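Local coordinates for glyoxalase family protein (PDB 1ZSW) that is of unknown function but binds zinc and belongs to the glyoxalase and ring-cleaving dioxygenase superfamily of vicinal oxygen chelate metalloproteins, at residues R138-F143 and V152-N157; E256-E261 and S272-R277; F280-F285 and L292-T297. All blocks are in the same frame, centred on the assembly; numbering follows the deposited sequence.

Overall arrangement
Contact 3, the hairpin of 280-285 and 292-297, carries Glu294, which binds the zinc together with His33 and His246. Contact 2 adjoins it, the two centres about 6 Å apart, and joins helix 254-266, on the face carrying Leu283 and Ile295 and away from Glu294, to the segment leading into the short edge strand 275-276. They meet directly: Ile275 N lies 2.7 Å from Ser282 O, a probable hydrogen bond, and Leu257 packs on Ile295. At contact 2 the side chain of Leu257 stays about 11 Å from the zinc. Contact 1 is a second hairpin in the other large sheet, across the chain's centre, about 27 Å centre to centre from contact 3, and touches neither.

Contact 1: residues R138-F143 and V152-N157; sequences RPALQF and VLLVSN
Phe143 and Leu153 meet at about a right angle, the ring carbon CE2 of Phe143 coming to 3.6 Å from CD2 of Leu153 and approaching its branch carbon CG as well. The ring is brought there by a chi1 of 68°, which sets CG between the backbone N and the carbonyl carbon of Phe143 and folds the ring back over the neighbouring strand, with Leu141 O at its edge. Leu141 CD2 lies 4.3 Å from Leu153 CD1 on the same face. The branched end of Leu153 packs against the ring and also reaches Leu115 and Trp118 of helix 112-124.

Across the sheet, Ala140, Gln142, Val152 and Leu154 share the other face. Ala140 CB touches both Val152 CG2, at 3.7 Å, and Leu154 CD2, at 3.8 Å. The aliphatic part of Gln142 lies against the same Val152 methyl through CG. Near the end of the pairing Pro139 crosses Val155 at about a right angle, CB to CG2 4.0 Å, while the extended chain of Arg138 passes Val155 O and carries its guanidinium on to a salt bridge with Glu226.

The strands that carry them run antiparallel, with Leu141 and Leu153 as the hydrogen-bonded pair: Leu141 N to Leu153 O is 2.9 Å and Leu153 N to Leu141 O is 2.8 Å. Val155 N adds a bond to Pro139 O. Since proline offers no N-H, its carbonyl alone serves this pair. Backbone polarity is thus met partly between these strands and partly by their outer neighbours, while mostly hydrocarbon lies on both faces, the polar ends of Gln142 and Arg138 extending beyond.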
loop_
_atom_site.group_PDB
_atom_site.type_symbol
_atom_site.label_atom_id
_atom_site.label_comp_id
_atom_site.label_asym_id
_atom_site.label_seq_id
_atom_site.Cartn_x
_atom_site.Cartn_y
_atom_site.Cartn_z
ATOM N N ARG A 138 5.834 7.186 -16.612
ATOM C CA ARG A 138 6.158 8.356 -15.816
ATOM C C ARG A 138 7.650 8.428 -15.565
ATOM O O ARG A 138 8.300 7.402 -15.385
ATOM C CB ARG A 138 5.421 8.293 -14.457
ATOM C CG ARG A 138 3.930 8.287 -14.605
ATOM C CD ARG A 138 3.202 8.525 -13.249
ATOM N NE ARG A 138 1.759 8.429 -13.471
ATOM C CZ ARG A 138 1.123 7.261 -13.581
ATOM N NH1 ARG A 138 1.815 6.144 -13.466
ATOM N NH2 ARG A 138 -0.192 7.218 -13.790
ATOM N N PRO A 139 8.233 9.659 -15.515
ATOM C CA PRO A 139 9.616 9.753 -15.086
ATOM C C PRO A 139 9.774 9.156 -13.691
ATOM O O PRO A 139 8.903 9.337 -12.858
ATOM C CB PRO A 139 9.905 11.274 -15.082
ATOM C CG PRO A 139 8.786 11.894 -15.826
ATOM C CD PRO A 139 7.631 10.962 -15.841
ATOM N N ALA A 140 10.851 8.433 -13.466
ATOM C CA ALA A 140 10.980 7.581 -12.282
ATOM C C ALA A 140 12.412 7.386 -11.799
ATOM O O ALA A 140 13.389 7.564 -12.571
ATOM C CB ALA A 140 10.354 6.210 -12.601
ATOM N N LEU A 141 12.545 6.971 -10.534
ATOM C CA LEU A 141 13.807 6.554 -9.971
ATOM C C LEU A 141 13.562 5.346 -9.117
ATOM O O LEU A 141 12.832 5.440 -8.119
ATOM C CB LEU A 141 14.428 7.687 -9.115
ATOM C CG LEU A 141 15.790 7.514 -8.452
ATOM C CD1 LEU A 141 16.962 7.442 -9.468
ATOM C CD2 LEU A 141 16.035 8.676 -7.463
ATOM N N GLN A 142 14.111 4.213 -9.526
ATOM C CA GLN A 142 13.939 2.979 -8.771
ATOM C C GLN A 142 14.881 2.912 -7.591
ATOM O O GLN A 142 16.008 3.390 -7.642
ATOM C CB GLN A 142 14.167 1.741 -9.659
ATOM C CG GLN A 142 13.123 1.555 -10.725
ATOM C CD GLN A 142 13.478 0.412 -11.668
ATOM O OE1 GLN A 142 14.327 -0.427 -11.364
ATOM N NE2 GLN A 142 12.833 0.386 -12.816
ATOM N N PHE A 143 14.430 2.324 -6.487
ATOM C CA PHE A 143 15.332 2.105 -5.362
ATOM C C PHE A 143 14.888 0.892 -4.521
ATOM O O PHE A 143 13.834 0.317 -4.783
ATOM C CB PHE A 143 15.460 3.384 -4.497
ATOM C CG PHE A 143 14.195 3.766 -3.746
ATOM C CD1 PHE A 143 14.120 3.521 -2.389
ATOM C CD2 PHE A 143 13.157 4.418 -4.379
ATOM C CE1 PHE A 143 12.983 3.917 -1.657
ATOM C CE2 PHE A 143 11.985 4.804 -3.669
ATOM C CZ PHE A 143 11.930 4.554 -2.297
ATOM N N VAL A 152 9.738 2.540 -6.241
ATOM C CA VAL A 152 10.045 3.431 -7.355
ATOM C C VAL A 152 9.396 4.786 -7.130
ATOM O O VAL A 152 8.189 4.874 -6.844
ATOM C CB VAL A 152 9.661 2.797 -8.730
ATOM C CG1 VAL A 152 8.151 2.525 -8.846
ATOM C CG2 VAL A 152 10.085 3.729 -9.901
ATOM N N LEU A 153 10.207 5.846 -7.218
ATOM C CA LEU A 153 9.665 7.181 -7.169
ATOM C C LEU A 153 9.134 7.595 -8.540
ATOM O O LEU A 153 9.790 7.328 -9.576
ATOM C CB LEU A 153 10.716 8.175 -6.682
ATOM C CG LEU A 153 11.382 7.922 -5.357
ATOM C CD1 LEU A 153 12.419 8.999 -5.112
ATOM C CD2 LEU A 153 10.341 7.949 -4.204
ATOM N N LEU A 154 7.969 8.204 -8.559
ATOM C CA LEU A 154 7.254 8.486 -9.813
ATOM C C LEU A 154 6.792 9.939 -9.834
ATOM O O LEU A 154 6.213 10.442 -8.865
ATOM C CB LEU A 154 6.024 7.599 -9.923
ATOM C CG LEU A 154 6.180 6.078 -9.854
ATOM C CD1 LEU A 154 4.766 5.431 -9.639
ATOM C CD2 LEU A 154 6.917 5.553 -11.114
ATOM N N VAL A 155 7.027 10.634 -10.930
ATOM C CA VAL A 155 6.640 12.030 -10.983
ATOM C C VAL A 155 5.174 12.228 -11.180
ATOM O O VAL A 155 4.588 11.718 -12.133
ATOM C CB VAL A 155 7.465 12.842 -12.020
ATOM C CG1 VAL A 155 6.887 14.234 -12.147
ATOM C CG2 VAL A 155 8.906 12.872 -11.579
ATOM N N SER A 156 4.598 13.009 -10.262
ATOM C CA SER A 156 3.175 13.272 -10.216
ATOM C C SER A 156 2.753 14.557 -10.914
ATOM O O SER A 156 1.592 14.699 -11.261
ATOM C CB SER A 156 2.687 13.320 -8.764
ATOM O OG SER A 156 3.072 14.541 -8.118
ATOM N N ASN A 157 3.690 15.490 -11.094
ATOM C CA ASN A 157 3.356 16.845 -11.546
ATOM C C ASN A 157 2.502 17.566 -10.500
ATOM O O ASN A 157 1.741 18.483 -10.824
ATOM C CB ASN A 157 2.639 16.818 -12.904
ATOM C CG ASN A 157 3.469 16.151 -13.984
ATOM O OD1 ASN A 157 4.658 16.442 -14.135
ATOM N ND2 ASN A 157 2.849 15.242 -14.734
#

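Contact 2: residues E256-E261 and S272-R277; sequences ELAYWE and SGIIDR
The carboxylate of Glu261 is held through both oxygens, and a water bridges it to the loop: the water accepts from Ile274 N at 2.8 Å and donates to Glu261 OE1 at 3.0 Å. The other oxygen, OE2, is hydrogen-bonded to Ser271 OG, just ahead of the loop, and comes up to Gly273 CA at 3.3 Å. With CG anti to the backbone N (chi1 -178°) and the chain extended beyond it, the acid spans the gap from the helix to the loop. Glutamate suits the position because it has the length for this reach and an oxygen for each partner. Partners at both oxygens are consistent with an ionised carboxylate.

Gly273 takes up backbone angles of 84° and 157°, a conformation readily open to glycine. Ser272 OG donates to Gly273 O at 2.8 Å, a further tie within the turn.

Beside this polar link Leu257 and Ile274 reach toward each other tip to tip, Leu257 CD2 touching Ile274 CG2 at 3.7 Å and Leu257 CG meeting Ile274 CD1. Ile274 CG1 and CD1 also touch Glu261 OE1 where the side chains cross, and CD1 comes near Ala258, whose small CB does not obstruct it. An apolar branched leucine suits the buried place of Leu257, where it meets Ile274 as well as Leu283 and Ile295 of the sheet. The whole is a helix packed on a sheet face near its edge strand, as in the beta-alpha-beta-beta-beta module of the vicinal oxygen chelate fold.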
loop_
_atom_site.group_PDB
_atom_site.type_symbol
_atom_site.label_atom_id
_atom_site.label_comp_id
_atom_site.label_asym_id
_atom_site.label_seq_id
_atom_site.Cartn_x
_atom_site.Cartn_y
_atom_site.Cartn_z
ATOM N N GLU A 256 -20.428 0.231 0.956
ATOM C CA GLU A 256 -19.645 -0.166 -0.220
ATOM C C GLU A 256 -18.837 -1.423 0.103
ATOM O O GLU A 256 -18.706 -2.292 -0.737
ATOM C CB GLU A 256 -18.733 0.976 -0.671
ATOM C CG GLU A 256 -19.523 2.130 -1.280
ATOM C CD GLU A 256 -18.674 3.217 -1.894
ATOM O OE1 GLU A 256 -19.265 4.260 -2.282
ATOM O OE2 GLU A 256 -17.431 3.070 -1.982
ATOM N N LEU A 257 -18.307 -1.513 1.328
ATOM C CA LEU A 257 -17.546 -2.719 1.705
ATOM C C LEU A 257 -18.438 -3.969 1.605
ATOM O O LEU A 257 -18.053 -4.985 1.043
ATOM C CB LEU A 257 -16.953 -2.563 3.104
ATOM C CG LEU A 257 -16.139 -3.753 3.608
ATOM C CD1 LEU A 257 -14.900 -3.877 2.728
ATOM C CD2 LEU A 257 -15.674 -3.507 5.035
ATOM N N ALA A 258 -19.672 -3.876 2.114
ATOM C CA ALA A 258 -20.591 -5.017 2.002
ATOM C C ALA A 258 -20.934 -5.387 0.555
ATOM O O ALA A 258 -21.038 -6.557 0.218
ATOM C CB ALA A 258 -21.878 -4.756 2.792
ATOM N N TYR A 259 -21.081 -4.367 -0.294
ATOM C CA TYR A 259 -21.304 -4.582 -1.707
ATOM C C TYR A 259 -20.164 -5.383 -2.326
ATOM O O TYR A 259 -20.391 -6.378 -3.007
ATOM C CB TYR A 259 -21.490 -3.253 -2.440
ATOM C CG TYR A 259 -21.373 -3.399 -3.940
ATOM C CD1 TYR A 259 -20.157 -3.149 -4.584
ATOM C CD2 TYR A 259 -22.459 -3.807 -4.716
ATOM C CE1 TYR A 259 -19.995 -3.296 -5.954
ATOM C CE2 TYR A 259 -22.316 -3.963 -6.122
ATOM C CZ TYR A 259 -21.087 -3.685 -6.737
ATOM O OH TYR A 259 -20.916 -3.837 -8.109
ATOM N N TRP A 260 -18.928 -4.983 -2.022
ATOM C CA TRP A 260 -17.769 -5.674 -2.581
ATOM C C TRP A 260 -17.605 -7.077 -2.035
ATOM O O TRP A 260 -17.197 -7.953 -2.763
ATOM C CB TRP A 260 -16.487 -4.845 -2.397
ATOM C CG TRP A 260 -16.472 -3.612 -3.274
ATOM C CD1 TRP A 260 -16.487 -2.321 -2.865
ATOM C CD2 TRP A 260 -16.504 -3.585 -4.713
ATOM N NE1 TRP A 260 -16.504 -1.468 -3.962
ATOM C CE2 TRP A 260 -16.521 -2.221 -5.106
ATOM C CE3 TRP A 260 -16.567 -4.570 -5.695
ATOM C CZ2 TRP A 260 -16.556 -1.825 -6.458
ATOM C CZ3 TRP A 260 -16.583 -4.180 -7.054
ATOM C CH2 TRP A 260 -16.605 -2.804 -7.405
ATOM N N GLU A 261 -17.954 -7.282 -0.767
ATOM C CA GLU A 261 -17.933 -8.630 -0.226
ATOM C C GLU A 261 -18.826 -9.542 -1.028
ATOM O O GLU A 261 -18.431 -10.628 -1.399
ATOM C CB GLU A 261 -18.330 -8.696 1.231
ATOM C CG GLU A 261 -18.210 -10.137 1.691
ATOM C CD GLU A 261 -18.255 -10.290 3.177
ATOM O OE1 GLU A 261 -19.020 -9.556 3.836
ATOM O OE2 GLU A 261 -17.496 -11.148 3.667
ATOM N N SER A 272 -12.477 -13.293 3.808
ATOM C CA SER A 272 -12.261 -13.382 5.258
ATOM C C SER A 272 -13.481 -12.989 6.088
ATOM O O SER A 272 -13.526 -13.245 7.319
ATOM C CB SER A 272 -11.111 -12.457 5.646
ATOM O OG SER A 272 -11.497 -11.109 5.427
ATOM N N GLY A 273 -14.457 -12.357 5.450
ATOM C CA GLY A 273 -15.513 -11.685 6.197
ATOM C C GLY A 273 -15.043 -10.296 6.593
ATOM O O GLY A 273 -13.816 -10.039 6.621
ATOM N N ILE A 274 -15.984 -9.393 6.852
ATOM C CA ILE A 274 -15.635 -8.046 7.298
ATOM C C ILE A 274 -15.091 -8.100 8.716
ATOM O O ILE A 274 -15.740 -8.649 9.630
ATOM C CB ILE A 274 -16.829 -7.076 7.167
ATOM C CG1 ILE A 274 -17.170 -6.963 5.668
ATOM C CG2 ILE A 274 -16.526 -5.720 7.845
ATOM C CD1 ILE A 274 -18.483 -6.197 5.326
ATOM N N ILE A 275 -13.898 -7.543 8.898
ATOM C CA ILE A 275 -13.246 -7.466 10.213
ATOM C C ILE A 275 -13.026 -5.994 10.593
ATOM O O ILE A 275 -12.574 -5.194 9.782
ATOM C CB ILE A 275 -11.880 -8.163 10.161
ATOM C CG1 ILE A 275 -12.017 -9.651 9.781
ATOM C CG2 ILE A 275 -11.123 -7.986 11.502
ATOM C CD1 ILE A 275 -10.744 -10.262 9.195
ATOM N N ASP A 276 -13.373 -5.626 11.820
ATOM C CA ASP A 276 -13.121 -4.283 12.297
ATOM C C ASP A 276 -11.676 -4.164 12.769
ATOM O O ASP A 276 -11.244 -4.839 13.725
ATOM C CB ASP A 276 -14.110 -3.910 13.403
ATOM C CG ASP A 276 -14.055 -2.447 13.744
ATOM O OD1 ASP A 276 -13.124 -1.753 13.269
ATOM O OD2 ASP A 276 -14.938 -1.983 14.498
ATOM N N ARG A 277 -10.909 -3.343 12.042
ATOM C CA ARG A 277 -9.500 -3.137 12.326
ATOM C C ARG A 277 -9.300 -1.852 13.127
ATOM O O ARG A 277 -8.162 -1.388 13.287
ATOM C CB ARG A 277 -8.689 -3.114 11.020
ATOM C CG ARG A 277 -8.608 -4.468 10.284
ATOM C CD ARG A 277 -8.050 -5.582 11.161
ATOM N NE ARG A 277 -7.480 -6.702 10.395
ATOM C CZ ARG A 277 -7.148 -7.877 10.935
ATOM N NH1 ARG A 277 -7.391 -8.108 12.234
ATOM N NH2 ARG A 277 -6.622 -8.841 10.179
HETATM O O HOH W 1 -18.723 -10.121 6.746
#

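Contact 3: residues F280-F285 and L292-T297; sequences FKSLYF and LFEIAT. With ZN (zinc ion), chain B.
The hairpin of strands 280-286 and 292-300 carries the glutamate of the zinc site. Glu294 OE1 binds the zinc at 2.0 Å, while OE2 receives a hydrogen bond from Ser282 OG at 2.7 Å on its anti lone pair, away from OE1. Serine fits as a small donor diagonally across on the neighbouring strand, and it limits rotation of the carboxylate. A chi1 of 177° and an extended chain carry Glu294 alongside Tyr284; ring and carboxylate stack at 22°, and Glu294 CG lies over one face of the ring, 3.9 Å from its centroid. Tyr284 OH is bound by Arg277 NE. Phe280 meets the same carboxylate at its ring edge, CE1 3.3 Å from OE2, where an aromatic C-H suits an anionic oxygen.

On the other face Phe285 and Phe293 lie nearly parallel but slid apart, with Phe293 CB over the Phe285 ring; Leu283 and Ile295 pack side by side. Pairs of backbone bonds join Leu283 with Ile295 and Phe285 with Phe293, and Thr297 OG1 accepts from Lys281 N and is also hydrogen-bonded to Gly299 O. A carboxylate on a cupped sheet, its metal shared with His33 and His246, is typical of the vicinal oxygen chelate superfamily.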
loop_
_atom_site.group_PDB
_atom_site.type_symbol
_atom_site.label_atom_id
_atom_site.label_comp_id
_atom_site.label_asym_id
_atom_site.label_seq_id
_atom_site.Cartn_x
_atom_site.Cartn_y
_atom_site.Cartn_z
ATOM N N PHE A 280 -10.218 1.232 10.497
ATOM C CA PHE A 280 -11.076 1.010 9.331
ATOM C C PHE A 280 -11.693 -0.377 9.454
ATOM O O PHE A 280 -11.221 -1.204 10.269
ATOM C CB PHE A 280 -10.251 1.121 8.013
ATOM C CG PHE A 280 -8.955 0.310 8.015
ATOM C CD1 PHE A 280 -8.962 -1.066 7.703
ATOM C CD2 PHE A 280 -7.726 0.936 8.295
ATOM C CE1 PHE A 280 -7.753 -1.820 7.680
ATOM C CE2 PHE A 280 -6.507 0.176 8.288
ATOM C CZ PHE A 280 -6.556 -1.209 7.973
ATOM N N LYS A 281 -12.715 -0.668 8.641
ATOM C CA LYS A 281 -13.181 -2.041 8.494
ATOM C C LYS A 281 -12.692 -2.581 7.140
ATOM O O LYS A 281 -12.525 -1.812 6.175
ATOM C CB LYS A 281 -14.701 -2.154 8.594
ATOM C CG LYS A 281 -15.311 -1.593 9.900
ATOM C CD LYS A 281 -16.727 -2.209 9.997
ATOM C CE LYS A 281 -17.557 -1.679 11.183
ATOM N NZ LYS A 281 -17.715 -0.223 11.123
ATOM N N SER A 282 -12.439 -3.869 7.083
ATOM C CA SER A 282 -11.921 -4.441 5.845
ATOM C C SER A 282 -12.277 -5.897 5.666
ATOM O O SER A 282 -12.723 -6.570 6.633
ATOM C CB SER A 282 -10.437 -4.240 5.821
ATOM O OG SER A 282 -9.788 -5.127 6.698
ATOM N N LEU A 283 -12.031 -6.402 4.461
ATOM C CA LEU A 283 -12.090 -7.811 4.218
ATOM C C LEU A 283 -10.923 -8.177 3.326
ATOM O O LEU A 283 -10.378 -7.300 2.630
ATOM C CB LEU A 283 -13.418 -8.198 3.574
ATOM C CG LEU A 283 -13.620 -7.765 2.127
ATOM C CD1 LEU A 283 -13.104 -8.733 1.094
ATOM C CD2 LEU A 283 -15.143 -7.574 1.933
ATOM N N TYR A 284 -10.488 -9.416 3.428
ATOM C CA TYR A 284 -9.375 -9.903 2.609
ATOM C C TYR A 284 -9.834 -11.027 1.687
ATOM O O TYR A 284 -10.696 -11.840 2.019
ATOM C CB TYR A 284 -8.267 -10.475 3.512
ATOM C CG TYR A 284 -7.715 -9.497 4.536
ATOM C CD1 TYR A 284 -6.470 -8.859 4.360
ATOM C CD2 TYR A 284 -8.464 -9.196 5.690
ATOM C CE1 TYR A 284 -6.006 -7.972 5.366
ATOM C CE2 TYR A 284 -8.031 -8.322 6.648
ATOM C CZ TYR A 284 -6.814 -7.710 6.489
ATOM O OH TYR A 284 -6.479 -6.845 7.521
ATOM N N PHE A 285 -9.208 -11.126 0.517
ATOM C CA PHE A 285 -9.447 -12.276 -0.360
ATOM C C PHE A 285 -8.216 -12.464 -1.207
ATOM O O PHE A 285 -7.476 -11.478 -1.468
ATOM C CB PHE A 285 -10.710 -12.093 -1.250
ATOM C CG PHE A 285 -10.544 -11.062 -2.360
ATOM C CD1 PHE A 285 -10.203 -11.459 -3.654
ATOM C CD2 PHE A 285 -10.684 -9.714 -2.084
ATOM C CE1 PHE A 285 -10.040 -10.484 -4.663
ATOM C CE2 PHE A 285 -10.538 -8.751 -3.089
ATOM C CZ PHE A 285 -10.203 -9.157 -4.365
ATOM N N LEU A 292 -2.877 -11.505 -2.364
ATOM C CA LEU A 292 -3.824 -11.149 -1.285
ATOM C C LEU A 292 -4.185 -9.708 -1.397
ATOM O O LEU A 292 -3.336 -8.812 -1.292
ATOM C CB LEU A 292 -3.185 -11.416 0.099
ATOM C CG LEU A 292 -4.052 -11.216 1.341
ATOM C CD1 LEU A 292 -5.248 -12.140 1.319
ATOM C CD2 LEU A 292 -3.207 -11.522 2.578
ATOM N N PHE A 293 -5.478 -9.470 -1.585
ATOM C CA PHE A 293 -6.006 -8.132 -1.621
ATOM C C PHE A 293 -6.819 -7.864 -0.356
ATOM O O PHE A 293 -7.404 -8.806 0.236
ATOM C CB PHE A 293 -6.976 -7.993 -2.791
ATOM C CG PHE A 293 -6.326 -7.796 -4.104
ATOM C CD1 PHE A 293 -6.282 -8.825 -4.993
ATOM C CD2 PHE A 293 -5.835 -6.548 -4.487
ATOM C CE1 PHE A 293 -5.737 -8.659 -6.274
ATOM C CE2 PHE A 293 -5.264 -6.381 -5.771
ATOM C CZ PHE A 293 -5.213 -7.470 -6.647
ATOM N N GLU A 294 -6.876 -6.612 0.045
ATOM C CA GLU A 294 -7.756 -6.215 1.139
ATOM C C GLU A 294 -8.612 -5.073 0.617
ATOM O O GLU A 294 -8.147 -4.224 -0.170
ATOM C CB GLU A 294 -6.901 -5.787 2.316
ATOM C CG GLU A 294 -7.689 -5.255 3.543
ATOM C CD GLU A 294 -6.776 -4.744 4.638
ATOM O OE1 GLU A 294 -5.554 -4.614 4.413
ATOM O OE2 GLU A 294 -7.305 -4.490 5.747
ATOM N N ILE A 295 -9.867 -5.034 1.053
ATOM C CA ILE A 295 -10.748 -3.925 0.699
ATOM C C ILE A 295 -11.040 -3.199 2.012
ATOM O O ILE A 295 -11.566 -3.816 2.922
ATOM C CB ILE A 295 -12.073 -4.454 0.075
ATOM C CG1 ILE A 295 -11.745 -5.409 -1.080
ATOM C CG2 ILE A 295 -12.940 -3.276 -0.433
ATOM C CD1 ILE A 295 -12.968 -6.018 -1.799
ATOM N N ALA A 296 -10.676 -1.919 2.107
ATOM C CA ALA A 296 -10.706 -1.208 3.387
ATOM C C ALA A 296 -11.489 0.086 3.270
ATOM O O ALA A 296 -11.330 0.864 2.306
ATOM C CB ALA A 296 -9.291 -0.905 3.900
ATOM N N THR A 297 -12.289 0.374 4.300
ATOM C CA THR A 297 -12.927 1.696 4.336
ATOM C C THR A 297 -11.958 2.852 4.608
ATOM O O THR A 297 -10.959 2.712 5.342
ATOM C CB THR A 297 -14.080 1.723 5.394
ATOM O OG1 THR A 297 -13.528 1.574 6.717
ATOM C CG2 THR A 297 -15.102 0.612 5.105
HETATM ZN ZN ZN B . -3.988 -4.278 5.654
#